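Caspase (Drosophila melanogaster, PDB 3SIR) acts as an executioner cysteine protease of the caspase family, cleaving protein substrates in the cascade that carries out apoptosis. Local coordinates at residues 51-55 / 56-60. The protein carries 1 engineered substitution. Sequence-based numbering, arbitrary orientation.
Sequences RVLKQ and LDFEV
A Schellman motif at D57 ends helix 45-55 of the caspase domain and turns the chain into strand 59-65, an outermost strand of the chain's central sheet; the helix-to-strand turn illustrates how a helix C-terminus can be closed by backbone bonds and sealed by apolar side chains. The last turn is gripped first by L56 N, which donates to V52 O at 3.0 Å, tilted 28° from that carbonyl's plane. D57 then takes a positive phi of 107°, bringing the following peptide back under the helix end. F58 N donates a hydrogen bond to L53 O at 2.8 Å, nearly in line with the carbonyl bond (166° at the oxygen), while D57 N adds weak bonds to L53 O and K54 O. L53 O therefore faces two donors, one of them weak, and also lies at the edge of the F58 ring, in its plane.

Apolar side chains close the turn on its inner side. L53 sends its CD2 branch obliquely across to CD1 of L56, 4.0 Å away, and the same methyl reaches CD1 of F58. CG of L53, beside its own backbone N and anti to the carbonyl carbon, carries CD2 out to both. Helix 193-205 supplies L202 against both V52 and L56, whereas L53 and F58 each touch L90 of strand 86-95, so the turn is held on one flank by a neighbouring helix, while L53 and F58 lie on the sheet. R20 NE is hydrogen-bonded to L56 O, and E59 pairs through its backbone with G21 and A23 of strand 19-28.

Farther along, V60 points toward the helix. Its CG2 meets CB of L53, and the extended K54 chain passes it at about a right angle, with CG of K54 3.5 Å from CG2 of V60.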
loop_
_atom_site.group_PDB
_atom_site.type_symbol
_atom_site.label_atom_id
_atom_site.label_comp_id
_atom_site.label_asym_id
_atom_site.label_seq_id
_atom_site.Cartn_x
_atom_site.Cartn_y
_atom_site.Cartn_z
ATOM N N ARG A 51 -15.100 -16.735 -6.465
ATOM C CA ARG A 51 -15.300 -16.857 -7.904
ATOM C C ARG A 51 -14.180 -16.162 -8.674
ATOM O O ARG A 51 -13.522 -16.761 -9.527
ATOM C CB ARG A 51 -16.637 -16.230 -8.283
ATOM C CG ARG A 51 -17.316 -16.856 -9.483
ATOM C CD ARG A 51 -18.774 -16.434 -9.518
ATOM N NE ARG A 51 -19.231 -16.044 -8.185
ATOM C CZ ARG A 51 -20.151 -16.697 -7.480
ATOM N NH1 ARG A 51 -20.793 -17.729 -8.010
ATOM N NH2 ARG A 51 -20.490 -16.256 -6.275
ATOM N N VAL A 52 -13.989 -14.878 -8.385
ATOM C CA VAL A 52 -13.001 -14.074 -9.089
ATOM C C VAL A 52 -11.616 -14.694 -8.972
ATOM O O VAL A 52 -10.823 -14.649 -9.915
ATOM C CB VAL A 52 -12.951 -12.636 -8.550
ATOM C CG1 VAL A 52 -12.354 -11.712 -9.593
ATOM C CG2 VAL A 52 -14.340 -12.167 -8.170
ATOM N N LEU A 53 -11.327 -15.268 -7.809
ATOM C CA LEU A 53 -10.013 -15.846 -7.568
ATOM C C LEU A 53 -9.871 -17.180 -8.288
ATOM O O LEU A 53 -8.758 -17.668 -8.485
ATOM C CB LEU A 53 -9.758 -16.018 -6.072
ATOM C CG LEU A 53 -9.386 -14.745 -5.309
ATOM C CD1 LEU A 53 -8.533 -15.085 -4.097
ATOM C CD2 LEU A 53 -8.664 -13.757 -6.211
ATOM N N LYS A 54 -11.002 -17.740 -8.711
ATOM C CA LYS A 54 -11.001 -18.944 -9.532
ATOM C C LYS A 54 -10.842 -18.574 -11.002
ATOM O O LYS A 54 -10.131 -19.251 -11.745
ATOM C CB LYS A 54 -12.294 -19.739 -9.331
ATOM C CG LYS A 54 -12.445 -20.352 -7.941
ATOM C CD LYS A 54 -13.630 -21.310 -7.862
ATOM C CE LYS A 54 -13.459 -22.299 -6.714
ATOM N NZ LYS A 54 -14.711 -23.044 -6.381
ATOM N N GLN A 55 -11.521 -17.509 -11.422
ATOM C CA GLN A 55 -11.321 -16.958 -12.760
ATOM C C GLN A 55 -9.866 -16.556 -12.974
ATOM O O GLN A 55 -9.381 -16.555 -14.105
ATOM C CB GLN A 55 -12.228 -15.747 -12.996
ATOM C CG GLN A 55 -13.530 -16.064 -13.722
ATOM C CD GLN A 55 -14.692 -15.224 -13.216
ATOM O OE1 GLN A 55 -14.643 -13.991 -13.253
ATOM N NE2 GLN A 55 -15.717 -15.888 -12.684
ATOM N N LEU A 56 -9.186 -16.187 -11.890
ATOM C CA LEU A 56 -7.788 -15.770 -11.960
ATOM C C LEU A 56 -6.821 -16.940 -11.812
ATOM O O LEU A 56 -5.614 -16.785 -12.009
ATOM C CB LEU A 56 -7.484 -14.705 -10.908
ATOM C CG LEU A 56 -8.258 -13.386 -10.977
ATOM C CD1 LEU A 56 -7.725 -12.443 -9.916
ATOM C CD2 LEU A 56 -8.160 -12.752 -12.358
ATOM N N ASP A 57 -7.349 -18.103 -11.439
ATOM C CA ASP A 57 -6.637 -19.364 -11.619
ATOM C C ASP A 57 -6.134 -19.919 -10.293
ATOM O O ASP A 57 -5.337 -20.859 -10.271
ATOM C CB ASP A 57 -5.463 -19.175 -12.582
ATOM C CG ASP A 57 -5.754 -19.706 -13.968
ATOM O OD1 ASP A 57 -6.506 -19.041 -14.712
ATOM O OD2 ASP A 57 -5.234 -20.791 -14.310
ATOM N N PHE A 58 -6.564 -19.307 -9.193
ATOM C CA PHE A 58 -6.156 -19.739 -7.851
ATOM C C PHE A 58 -6.770 -21.087 -7.477
ATOM O O PHE A 58 -7.785 -21.490 -8.045
ATOM C CB PHE A 58 -6.535 -18.687 -6.807
ATOM C CG PHE A 58 -5.623 -17.490 -6.789
ATOM C CD1 PHE A 58 -5.839 -16.421 -7.649
ATOM C CD2 PHE A 58 -4.560 -17.427 -5.899
ATOM C CE1 PHE A 58 -4.996 -15.324 -7.638
ATOM C CE2 PHE A 58 -3.723 -16.325 -5.871
ATOM C CZ PHE A 58 -3.923 -15.285 -6.760
ATOM N N GLU A 59 -6.127 -21.808 -6.563
ATOM C CA GLU A 59 -6.783 -22.936 -5.913
ATOM C C GLU A 59 -7.456 -22.509 -4.615
ATOM O O GLU A 59 -6.819 -22.421 -3.561
ATOM C CB GLU A 59 -5.824 -24.110 -5.687
ATOM C CG GLU A 59 -5.994 -25.255 -6.685
ATOM C CD GLU A 59 -7.026 -26.295 -6.254
ATOM O OE1 GLU A 59 -8.175 -25.916 -5.925
ATOM O OE2 GLU A 59 -6.718 -27.507 -6.333
ATOM N N VAL A 60 -8.756 -22.249 -4.705
ATOM C CA VAL A 60 -9.483 -21.563 -3.647
ATOM C C VAL A 60 -10.027 -22.561 -2.623
ATOM O O VAL A 60 -10.825 -23.435 -2.959
ATOM C CB VAL A 60 -10.648 -20.749 -4.243
ATOM C CG1 VAL A 60 -11.357 -19.949 -3.164
ATOM C CG2 VAL A 60 -10.145 -19.839 -5.364
#